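Local atomic coordinates of CD180 antigen (Mus musculus, PDB entry 3T6Q), a protein that may cooperate with MD-1 and TLR4 in the innate response of B-cells to bacterial lipopolysaccharide, leading to NF-kappa-B activation. Residues A[27-38]-A[52-61]; A[269-278]-A[290-300]. All coordinates share one frame; numbering follows the deposited sequence.

Overall arrangement
Both contacts join consecutive turns of the leucine-rich-repeat solenoid, and they lie on opposite sides of the chain's centre, with their own centres about 58 Å apart and their nearest atoms about 37 Å apart. Contact 1 comes first along the chain, where the N-terminal LRRNT region runs into the first two repeats; it ends in the pairing of strands 37-39 and 61-63 and carries a glycan on Asn-33. Contact 2 pairs loops of repeats 8 and 9, which come between strands 255-260, 282-284 and 305-307, and its His-275 binds a copper ion. Neither touches another protein chain of the assembly. Contact 1 is rich in direct hydrogen bonds, whereas contact 2 depends on apolar side chains and water.

Contact 1: A[27-38]-A[52-61]; sequences IPGTLPNSTECL and TFSRLINLTF. With NAG (2-acetamido-2-deoxy-beta-D-glucopyranose), chain Q.
Arg-55 reaches across to the turn at Pro-28 to Leu-31 and grips the carbonyl oxygen of Leu-31 with both terminal nitrogens, NH2 to O at 2.7 Å and NH1 to O at 2.8 Å. That oxygen lies in the guanidinium plane. NH2 gives a second bond to Asn-33 OD1, 2.8 Å away, although the amide and guanidinium planes are turned 59° apart. The arginine leaves its backbone with CG between N and the carbonyl carbon (chi1 75°), then runs extended to NE, where a water links it to Ile-27 O; Leu-56 CD2 rests against one face of the guanidinium. Asn-33 is thus held through OD1, while its ND2 is the glycosylated atom, joined to C1 of an N-acetylglucosamine.

Ile-27 adds the apolar part, meeting Leu-56 tip to tip, CD1 to CD1 at 3.7 Å. Leu-56 CD1 also packs against Leu-38 CD2, and one water bridges Ile-27 N to Thr-52 O.

Farther along, Glu-36 O accepts from the backbone nitrogens of both Thr-60 (2.7 Å) and Phe-61 (3.1 Å), and Leu-38 N returns a nearly straight bond to Phe-61 O at 3.0 Å. Waters tie the Glu-36 carboxylate to Asn-58 ND2 and Thr-60 OG1. Cys-37 and Phe-61 form the parallel bridge between strands 37-39 and 61-63, the side-by-side pairing of strands from successive turns that is characteristic of a leucine-rich-repeat solenoid.

Contact 2: A[269-278]-A[290-300]; sequences ISSNTFHCFS and LSELPSGLVGL. With CU (copper (II) ion), chain J.
Phe-274 and Leu-300 pack at the buried end of this contact, the leucine CG lying 3.9 Å from the phenylalanine CB. Leu-297 approaches the same ring from its edge, with CD1 3.8 Å from Phe-274 CD2; its CG stands anti to the backbone N (chi1 -174°), which carries the branch to the ring, where both methyls touch CD2. Leu-300 CD2 also touches Phe-277 CB at 3.7 Å, and the Phe-277 ring has Phe-274 CD1 over its centre. Gly-299 lets the backbones approach closely: its CA makes a CH...O contact with Phe-274 O. At the other, partly exposed end, Ile-269 sets CG2 against Pro-294 CD at 3.6 Å and CD1 near Leu-293.

These loops come from successive turns, repeats 8 and 9, of the leucine-rich-repeat solenoid, and Phe-274, Phe-277 and Leu-300 all reach Leu-283 of the intervening strand 282-284, in the core of the coil.

Toward solvent the joint is looser. The hydrogen bond from Val-298 N to Ser-271 O is weak, at 3.4 Å, and one water links Ser-271 O, Phe-274 N and Val-298 O. The partly exposed His-275 packs CB against Val-298 CG2, but its imidazole turns outward from the 290-300 segment: ND1 donates to Asn-272 O at 2.7 Å in the ring plane, which fixes the ring's rotation, and NE2 binds copper at 2.0 Å, with Glu-249 as the second protein ligand.

Contact 1: A[27-38]-A[52-61]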
loop_
_atom_site.group_PDB
_atom_site.type_symbol
_atom_site.label_atom_id
_atom_site.label_comp_id
_atom_site.label_asym_id
_atom_site.label_seq_id
_atom_site.Cartn_x
_atom_site.Cartn_y
_atom_site.Cartn_z
ATOM N N ILE A 27 24.883 -12.933 0.092
ATOM C CA ILE A 27 26.051 -12.067 -0.049
ATOM C C ILE A 27 27.197 -12.856 -0.682
ATOM O O ILE A 27 27.504 -13.941 -0.219
ATOM C CB ILE A 27 26.466 -11.511 1.322
ATOM C CG1 ILE A 27 25.446 -10.485 1.760
ATOM C CG2 ILE A 27 27.855 -10.875 1.271
ATOM C CD1 ILE A 27 25.493 -10.243 3.238
ATOM N N PRO A 28 27.816 -12.329 -1.752
ATOM C CA PRO A 28 28.851 -13.120 -2.411
ATOM C C PRO A 28 30.036 -13.427 -1.496
ATOM O O PRO A 28 30.456 -12.586 -0.685
ATOM C CB PRO A 28 29.279 -12.230 -3.569
ATOM C CG PRO A 28 28.035 -11.466 -3.898
ATOM C CD PRO A 28 27.445 -11.154 -2.559
ATOM N N GLY A 29 30.554 -14.645 -1.610
ATOM C CA GLY A 29 31.667 -15.068 -0.770
ATOM C C GLY A 29 32.917 -14.262 -1.053
ATOM O O GLY A 29 33.769 -14.134 -0.193
ATOM N N THR A 30 33.018 -13.699 -2.253
ATOM C CA THR A 30 34.171 -12.876 -2.615
ATOM C C THR A 30 34.214 -11.463 -2.008
ATOM O O THR A 30 35.202 -10.757 -2.206
ATOM C CB THR A 30 34.320 -12.739 -4.148
ATOM O OG1 THR A 30 33.120 -12.190 -4.703
ATOM C CG2 THR A 30 34.608 -14.092 -4.797
ATOM N N LEU A 31 33.169 -11.028 -1.298
ATOM C CA LEU A 31 33.194 -9.676 -0.674
ATOM C C LEU A 31 33.985 -9.736 0.604
ATOM O O LEU A 31 33.686 -10.576 1.462
ATOM C CB LEU A 31 31.790 -9.126 -0.344
ATOM C CG LEU A 31 30.757 -8.829 -1.441
ATOM C CD1 LEU A 31 29.444 -8.407 -0.776
ATOM C CD2 LEU A 31 31.233 -7.766 -2.423
ATOM N N PRO A 32 34.973 -8.837 0.758
ATOM C CA PRO A 32 35.853 -8.876 1.934
ATOM C C PRO A 32 35.132 -8.585 3.245
ATOM O O PRO A 32 34.123 -7.867 3.270
ATOM C CB PRO A 32 36.895 -7.784 1.628
ATOM C CG PRO A 32 36.188 -6.849 0.697
ATOM C CD PRO A 32 35.359 -7.754 -0.168
ATOM N N ASN A 33 35.659 -9.147 4.326
ATOM C CA ASN A 33 35.117 -8.968 5.672
ATOM C C ASN A 33 35.190 -7.524 6.145
ATOM O O ASN A 33 34.493 -7.120 7.084
ATOM C CB ASN A 33 35.875 -9.862 6.655
ATOM C CG ASN A 33 35.521 -11.334 6.505
ATOM O OD1 ASN A 33 34.450 -11.687 5.984
ATOM N ND2 ASN A 33 36.424 -12.202 6.974
ATOM N N SER A 34 36.050 -6.765 5.481
ATOM C CA SER A 34 36.269 -5.367 5.784
ATOM C C SER A 34 35.276 -4.412 5.087
ATOM O O SER A 34 35.320 -3.218 5.341
ATOM C CB SER A 34 37.669 -4.988 5.331
ATOM O OG SER A 34 37.762 -5.238 3.949
ATOM N N THR A 35 34.421 -4.927 4.196
ATOM C CA THR A 35 33.412 -4.079 3.506
ATOM C C THR A 35 32.662 -3.193 4.496
ATOM O O THR A 35 32.142 -3.670 5.513
ATOM C CB THR A 35 32.389 -4.933 2.740
ATOM O OG1 THR A 35 33.087 -5.775 1.822
ATOM C CG2 THR A 35 31.388 -4.018 1.963
ATOM N N GLU A 36 32.641 -1.895 4.217
ATOM C CA GLU A 36 31.887 -0.943 5.030
ATOM C C GLU A 36 30.622 -0.396 4.354
ATOM O O GLU A 36 29.645 -0.098 5.032
ATOM C CB GLU A 36 32.790 0.211 5.416
ATOM C CG GLU A 36 33.895 -0.226 6.360
ATOM C CD GLU A 36 34.894 0.860 6.667
ATOM O OE1 GLU A 36 34.724 2.007 6.191
ATOM O OE2 GLU A 36 35.854 0.548 7.406
ATOM N N CYS A 37 30.637 -0.290 3.031
ATOM C CA CYS A 37 29.487 0.279 2.297
ATOM C C CYS A 37 29.040 -0.668 1.192
ATOM O O CYS A 37 29.732 -0.827 0.190
ATOM C CB CYS A 37 29.822 1.667 1.729
ATOM S SG CYS A 37 30.447 2.855 2.944
ATOM N N LEU A 38 27.875 -1.292 1.397
ATOM C CA LEU A 38 27.343 -2.311 0.503
ATOM C C LEU A 38 26.018 -1.832 -0.145
ATOM O O LEU A 38 25.017 -1.609 0.545
ATOM C CB LEU A 38 27.115 -3.630 1.267
ATOM C CG LEU A 38 26.806 -4.812 0.310
ATOM C CD1 LEU A 38 27.881 -4.968 -0.754
ATOM C CD2 LEU A 38 26.562 -6.124 1.037
ATOM N N THR A 52 22.397 -14.250 7.255
ATOM C CA THR A 52 22.519 -13.564 5.969
ATOM C C THR A 52 23.729 -12.626 5.901
ATOM O O THR A 52 24.463 -12.602 4.896
ATOM C CB THR A 52 21.243 -12.749 5.682
ATOM O OG1 THR A 52 20.107 -13.624 5.807
ATOM C CG2 THR A 52 21.335 -12.120 4.285
ATOM N N PHE A 53 23.945 -11.858 6.971
ATOM C CA PHE A 53 24.965 -10.780 6.933
ATOM C C PHE A 53 26.095 -10.983 7.974
ATOM O O PHE A 53 26.963 -10.112 8.129
ATOM C CB PHE A 53 24.282 -9.403 7.187
ATOM C CG PHE A 53 23.166 -9.055 6.194
ATOM C CD1 PHE A 53 21.841 -8.961 6.629
ATOM C CD2 PHE A 53 23.440 -8.806 4.851
ATOM C CE1 PHE A 53 20.823 -8.662 5.733
ATOM C CE2 PHE A 53 22.405 -8.499 3.928
ATOM C CZ PHE A 53 21.108 -8.427 4.378
ATOM N N SER A 54 26.068 -12.099 8.707
ATOM C CA SER A 54 26.860 -12.200 9.953
ATOM C C SER A 54 28.379 -12.030 9.799
ATOM O O SER A 54 29.028 -11.602 10.745
ATOM C CB SER A 54 26.523 -13.471 10.760
ATOM O OG SER A 54 26.770 -14.606 9.968
ATOM N N ARG A 55 28.952 -12.296 8.624
ATOM C CA ARG A 55 30.394 -12.072 8.503
ATOM C C ARG A 55 30.820 -10.618 8.195
ATOM O O ARG A 55 31.985 -10.262 8.387
ATOM C CB ARG A 55 31.031 -13.081 7.548
ATOM C CG ARG A 55 30.765 -12.803 6.104
ATOM C CD ARG A 55 31.578 -13.755 5.267
ATOM N NE ARG A 55 31.322 -13.524 3.862
ATOM C CZ ARG A 55 31.996 -12.663 3.120
ATOM N NH1 ARG A 55 31.681 -12.520 1.844
ATOM N NH2 ARG A 55 32.982 -11.957 3.656
ATOM N N LEU A 56 29.873 -9.772 7.752
ATOM C CA LEU A 56 30.155 -8.373 7.386
ATOM C C LEU A 56 30.052 -7.460 8.627
ATOM O O LEU A 56 29.112 -6.647 8.799
ATOM C CB LEU A 56 29.237 -7.909 6.228
ATOM C CG LEU A 56 29.358 -8.754 4.965
ATOM C CD1 LEU A 56 28.500 -8.187 3.828
ATOM C CD2 LEU A 56 30.811 -8.925 4.497
ATOM N N ILE A 57 31.040 -7.607 9.511
ATOM C CA ILE A 57 30.975 -6.994 10.826
ATOM C C ILE A 57 31.217 -5.470 10.778
ATOM O O ILE A 57 30.857 -4.752 11.713
ATOM C CB ILE A 57 32.010 -7.635 11.796
ATOM C CG1 ILE A 57 33.415 -7.565 11.188
ATOM C CG2 ILE A 57 31.591 -9.071 12.166
ATOM C CD1 ILE A 57 34.511 -7.958 12.166
ATOM N N ASN A 58 31.855 -5.010 9.706
ATOM C CA ASN A 58 32.253 -3.611 9.599
ATOM C C ASN A 58 31.308 -2.719 8.752
ATOM O O ASN A 58 31.676 -1.587 8.435
ATOM C CB ASN A 58 33.667 -3.528 9.029
ATOM C CG ASN A 58 34.756 -3.663 10.109
ATOM O OD1 ASN A 58 34.488 -3.928 11.270
ATOM N ND2 ASN A 58 35.985 -3.411 9.713
ATOM N N LEU A 59 30.122 -3.222 8.377
ATOM C CA LEU A 59 29.173 -2.428 7.565
ATOM C C LEU A 59 28.785 -1.163 8.307
ATOM O O LEU A 59 28.405 -1.221 9.499
ATOM C CB LEU A 59 27.900 -3.228 7.239
ATOM C CG LEU A 59 28.028 -4.385 6.239
ATOM C CD1 LEU A 59 26.707 -5.125 6.049
ATOM C CD2 LEU A 59 28.626 -3.909 4.912
ATOM N N THR A 60 28.907 -0.016 7.633
ATOM C CA THR A 60 28.308 1.218 8.169
ATOM C C THR A 60 27.077 1.680 7.335
ATOM O O THR A 60 26.249 2.442 7.814
ATOM C CB THR A 60 29.351 2.369 8.231
ATOM O OG1 THR A 60 29.749 2.711 6.906
ATOM C CG2 THR A 60 30.632 1.908 9.008
ATOM N N PHE A 61 26.990 1.205 6.102
ATOM C CA PHE A 61 25.924 1.569 5.138
ATOM C C PHE A 61 25.479 0.275 4.448
ATOM O O PHE A 61 26.287 -0.402 3.827
ATOM C CB PHE A 61 26.475 2.565 4.066
ATOM C CG PHE A 61 25.445 2.975 3.003
ATOM C CD1 PHE A 61 25.278 2.213 1.840
ATOM C CD2 PHE A 61 24.628 4.088 3.194
ATOM C CE1 PHE A 61 24.343 2.565 0.877
ATOM C CE2 PHE A 61 23.677 4.444 2.239
ATOM C CZ PHE A 61 23.540 3.679 1.084
HETATM C C1 NAG Q . 36.294 -13.642 6.965
HETATM C C2 NAG Q . 37.710 -13.952 7.483
HETATM C C3 NAG Q . 37.867 -15.247 8.289
HETATM C C4 NAG Q . 36.601 -15.715 9.012
HETATM C C5 NAG Q . 35.338 -15.378 8.219
HETATM C C6 NAG Q . 34.059 -15.724 8.974
HETATM C C7 NAG Q . 39.754 -13.240 6.375
HETATM C C8 NAG Q . 40.645 -13.379 5.171
HETATM N N2 NAG Q . 38.651 -13.994 6.377
HETATM O O3 NAG Q . 38.902 -15.048 9.235
HETATM O O4 NAG Q . 36.670 -17.107 9.206
HETATM O O5 NAG Q . 35.355 -13.993 7.958
HETATM O O6 NAG Q . 33.786 -14.718 9.920
HETATM O O7 NAG Q . 40.042 -12.462 7.292
HETATM O O HOH W 1 24.152 -14.079 2.487
HETATM O O HOH W 2 28.999 -14.226 2.329
HETATM O O HOH W 3 32.124 -6.000 6.906
HETATM O O HOH W 4 36.413 -2.106 7.543
HETATM O O HOH W 5 32.303 3.707 6.777
#

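Contact 2: A[269-278]-A[290-300]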
loop_
_atom_site.group_PDB
_atom_site.type_symbol
_atom_site.label_atom_id
_atom_site.label_comp_id
_atom_site.label_asym_id
_atom_site.label_seq_id
_atom_site.Cartn_x
_atom_site.Cartn_y
_atom_site.Cartn_z
ATOM N N ILE A 269 -4.487 39.266 -6.740
ATOM C CA ILE A 269 -4.315 39.310 -5.319
ATOM C C ILE A 269 -4.824 40.650 -4.696
ATOM O O ILE A 269 -4.630 41.731 -5.256
ATOM C CB ILE A 269 -2.791 39.091 -5.134
ATOM C CG1 ILE A 269 -2.392 38.818 -3.735
ATOM C CG2 ILE A 269 -1.980 40.287 -5.629
ATOM C CD1 ILE A 269 -0.896 38.612 -3.675
ATOM N N SER A 270 -5.473 40.559 -3.538
ATOM C CA SER A 270 -5.852 41.723 -2.745
ATOM C C SER A 270 -4.591 42.367 -2.165
ATOM O O SER A 270 -3.633 41.648 -1.805
ATOM C CB SER A 270 -6.790 41.277 -1.598
ATOM O OG SER A 270 -6.771 42.252 -0.556
ATOM N N SER A 271 -4.586 43.685 -2.018
ATOM C CA SER A 271 -3.504 44.357 -1.299
ATOM C C SER A 271 -3.420 43.986 0.201
ATOM O O SER A 271 -2.424 44.301 0.889
ATOM C CB SER A 271 -3.653 45.861 -1.457
ATOM O OG SER A 271 -4.942 46.262 -0.984
ATOM N N ASN A 272 -4.469 43.339 0.717
ATOM C CA ASN A 272 -4.490 42.885 2.119
ATOM C C ASN A 272 -4.061 41.426 2.303
ATOM O O ASN A 272 -4.115 40.888 3.427
ATOM C CB ASN A 272 -5.895 43.079 2.716
ATOM C CG ASN A 272 -5.850 43.333 4.206
ATOM O OD1 ASN A 272 -4.818 43.759 4.739
ATOM N ND2 ASN A 272 -6.984 43.084 4.890
ATOM N N THR A 273 -3.603 40.784 1.222
ATOM C CA THR A 273 -3.352 39.329 1.249
ATOM C C THR A 273 -2.313 38.917 2.318
ATOM O O THR A 273 -2.485 37.885 2.959
ATOM C CB THR A 273 -2.870 38.815 -0.118
ATOM O OG1 THR A 273 -3.883 39.085 -1.091
ATOM C CG2 THR A 273 -2.571 37.283 -0.082
ATOM N N PHE A 274 -1.251 39.719 2.485
ATOM C CA PHE A 274 -0.142 39.329 3.355
ATOM C C PHE A 274 -0.101 40.061 4.705
ATOM O O PHE A 274 0.931 40.056 5.392
ATOM C CB PHE A 274 1.194 39.493 2.605
ATOM C CG PHE A 274 1.265 38.638 1.348
ATOM C CD1 PHE A 274 1.442 37.249 1.447
ATOM C CD2 PHE A 274 1.126 39.213 0.096
ATOM C CE1 PHE A 274 1.487 36.437 0.293
ATOM C CE2 PHE A 274 1.190 38.415 -1.067
ATOM C CZ PHE A 274 1.354 37.041 -0.969
ATOM N N HIS A 275 -1.227 40.630 5.128
ATOM C CA HIS A 275 -1.197 41.389 6.398
ATOM C C HIS A 275 -0.842 40.556 7.628
ATOM O O HIS A 275 -0.351 41.136 8.582
ATOM C CB HIS A 275 -2.502 42.174 6.632
ATOM C CG HIS A 275 -3.681 41.303 7.011
ATOM N ND1 HIS A 275 -4.530 40.771 6.100
ATOM C CD2 HIS A 275 -4.122 40.862 8.262
ATOM C CE1 HIS A 275 -5.481 40.048 6.730
ATOM N NE2 HIS A 275 -5.228 40.102 8.054
ATOM N N CYS A 276 -1.058 39.216 7.614
ATOM C CA CYS A 276 -0.558 38.342 8.698
ATOM C C CYS A 276 0.907 37.863 8.626
ATOM O O CYS A 276 1.344 37.050 9.479
ATOM C CB CYS A 276 -1.492 37.135 8.955
ATOM S SG CYS A 276 -2.944 37.621 9.929
ATOM N N PHE A 277 1.674 38.381 7.671
ATOM C CA PHE A 277 2.994 37.811 7.367
ATOM C C PHE A 277 4.088 38.668 7.969
ATOM O O PHE A 277 5.271 38.478 7.658
ATOM C CB PHE A 277 3.223 37.701 5.825
ATOM C CG PHE A 277 2.435 36.588 5.157
ATOM C CD1 PHE A 277 1.046 36.595 5.123
ATOM C CD2 PHE A 277 3.115 35.517 4.535
ATOM C CE1 PHE A 277 0.346 35.576 4.459
ATOM C CE2 PHE A 277 2.430 34.479 3.913
ATOM C CZ PHE A 277 1.037 34.503 3.859
ATOM N N SER A 278 3.745 39.587 8.876
ATOM C CA SER A 278 4.753 40.541 9.312
ATOM C C SER A 278 5.937 39.944 10.064
ATOM O O SER A 278 7.010 40.536 10.061
ATOM C CB SER A 278 4.163 41.784 10.036
ATOM O OG SER A 278 3.460 41.359 11.167
ATOM N N LEU A 290 1.074 35.000 -10.699
ATOM C CA LEU A 290 1.119 36.466 -10.518
ATOM C C LEU A 290 1.455 37.217 -11.803
ATOM O O LEU A 290 2.448 36.880 -12.483
ATOM C CB LEU A 290 2.162 36.849 -9.438
ATOM C CG LEU A 290 1.944 36.384 -7.989
ATOM C CD1 LEU A 290 3.188 36.627 -7.081
ATOM C CD2 LEU A 290 0.720 37.092 -7.440
ATOM N N SER A 291 0.656 38.233 -12.127
ATOM C CA SER A 291 0.944 39.104 -13.285
ATOM C C SER A 291 1.370 40.492 -12.800
ATOM O O SER A 291 1.918 41.293 -13.563
ATOM C CB SER A 291 -0.286 39.224 -14.186
ATOM O OG SER A 291 -1.376 39.708 -13.428
ATOM N N GLU A 292 1.094 40.783 -11.524
ATOM C CA GLU A 292 1.467 42.075 -10.914
ATOM C C GLU A 292 1.154 41.996 -9.412
ATOM O O GLU A 292 0.363 41.139 -8.991
ATOM C CB GLU A 292 0.695 43.285 -11.538
ATOM C CG GLU A 292 -0.809 43.348 -11.261
ATOM C CD GLU A 292 -1.458 44.585 -11.877
ATOM O OE1 GLU A 292 -1.787 45.528 -11.139
ATOM O OE2 GLU A 292 -1.613 44.640 -13.108
ATOM N N LEU A 293 1.743 42.914 -8.653
ATOM C CA LEU A 293 1.441 43.078 -7.233
ATOM C C LEU A 293 1.002 44.524 -7.022
ATOM O O LEU A 293 1.572 45.435 -7.593
ATOM C CB LEU A 293 2.660 42.737 -6.354
ATOM C CG LEU A 293 3.186 41.287 -6.338
ATOM C CD1 LEU A 293 4.443 41.202 -5.539
ATOM C CD2 LEU A 293 2.160 40.322 -5.720
ATOM N N PRO A 294 -0.045 44.729 -6.211
ATOM C CA PRO A 294 -0.545 46.080 -5.936
ATOM C C PRO A 294 0.456 46.816 -5.062
ATOM O O PRO A 294 1.227 46.163 -4.350
ATOM C CB PRO A 294 -1.837 45.809 -5.144
ATOM C CG PRO A 294 -1.641 44.436 -4.574
ATOM C CD PRO A 294 -0.883 43.682 -5.626
ATOM N N SER A 295 0.473 48.141 -5.106
ATOM C CA SER A 295 1.203 48.910 -4.102
ATOM C C SER A 295 0.428 48.823 -2.748
ATOM O O SER A 295 -0.697 48.379 -2.733
ATOM C CB SER A 295 1.347 50.366 -4.541
ATOM O OG SER A 295 0.047 50.897 -4.811
ATOM N N GLY A 296 1.026 49.254 -1.640
ATOM C CA GLY A 296 0.399 49.136 -0.308
ATOM C C GLY A 296 0.051 47.684 0.012
ATOM O O GLY A 296 -0.973 47.427 0.640
ATOM N N LEU A 297 0.883 46.731 -0.447
ATOM C CA LEU A 297 0.727 45.316 -0.128
ATOM C C LEU A 297 1.280 45.127 1.288
ATOM O O LEU A 297 2.451 44.775 1.450
ATOM C CB LEU A 297 1.523 44.426 -1.123
ATOM C CG LEU A 297 1.382 42.892 -1.046
ATOM C CD1 LEU A 297 -0.037 42.478 -1.445
ATOM C CD2 LEU A 297 2.380 42.175 -1.967
ATOM N N VAL A 298 0.435 45.345 2.306
ATOM C CA VAL A 298 0.865 45.429 3.726
ATOM C C VAL A 298 1.404 44.081 4.279
ATOM O O VAL A 298 0.985 42.997 3.808
ATOM C CB VAL A 298 -0.297 45.921 4.643
ATOM C CG1 VAL A 298 -0.618 47.392 4.358
ATOM C CG2 VAL A 298 -1.534 45.070 4.388
ATOM N N GLY A 299 2.318 44.171 5.260
ATOM C CA GLY A 299 2.715 43.010 6.071
ATOM C C GLY A 299 4.056 42.386 5.674
ATOM O O GLY A 299 4.462 41.354 6.217
ATOM N N LEU A 300 4.765 43.023 4.743
ATOM C CA LEU A 300 6.023 42.481 4.257
ATOM C C LEU A 300 7.096 43.551 4.333
ATOM O O LEU A 300 8.128 43.446 3.698
ATOM C CB LEU A 300 5.851 41.995 2.785
ATOM C CG LEU A 300 4.799 40.896 2.593
ATOM C CD1 LEU A 300 4.691 40.609 1.094
ATOM C CD2 LEU A 300 5.145 39.579 3.318
HETATM CU CU CU J . -6.682 39.333 9.264
HETATM O O HOH W 6 -2.391 40.614 -8.740
HETATM O O HOH W 7 -0.703 42.409 1.865
HETATM O O HOH W 8 -3.448 49.103 -1.546
HETATM O O HOH W 9 7.120 42.371 7.452
#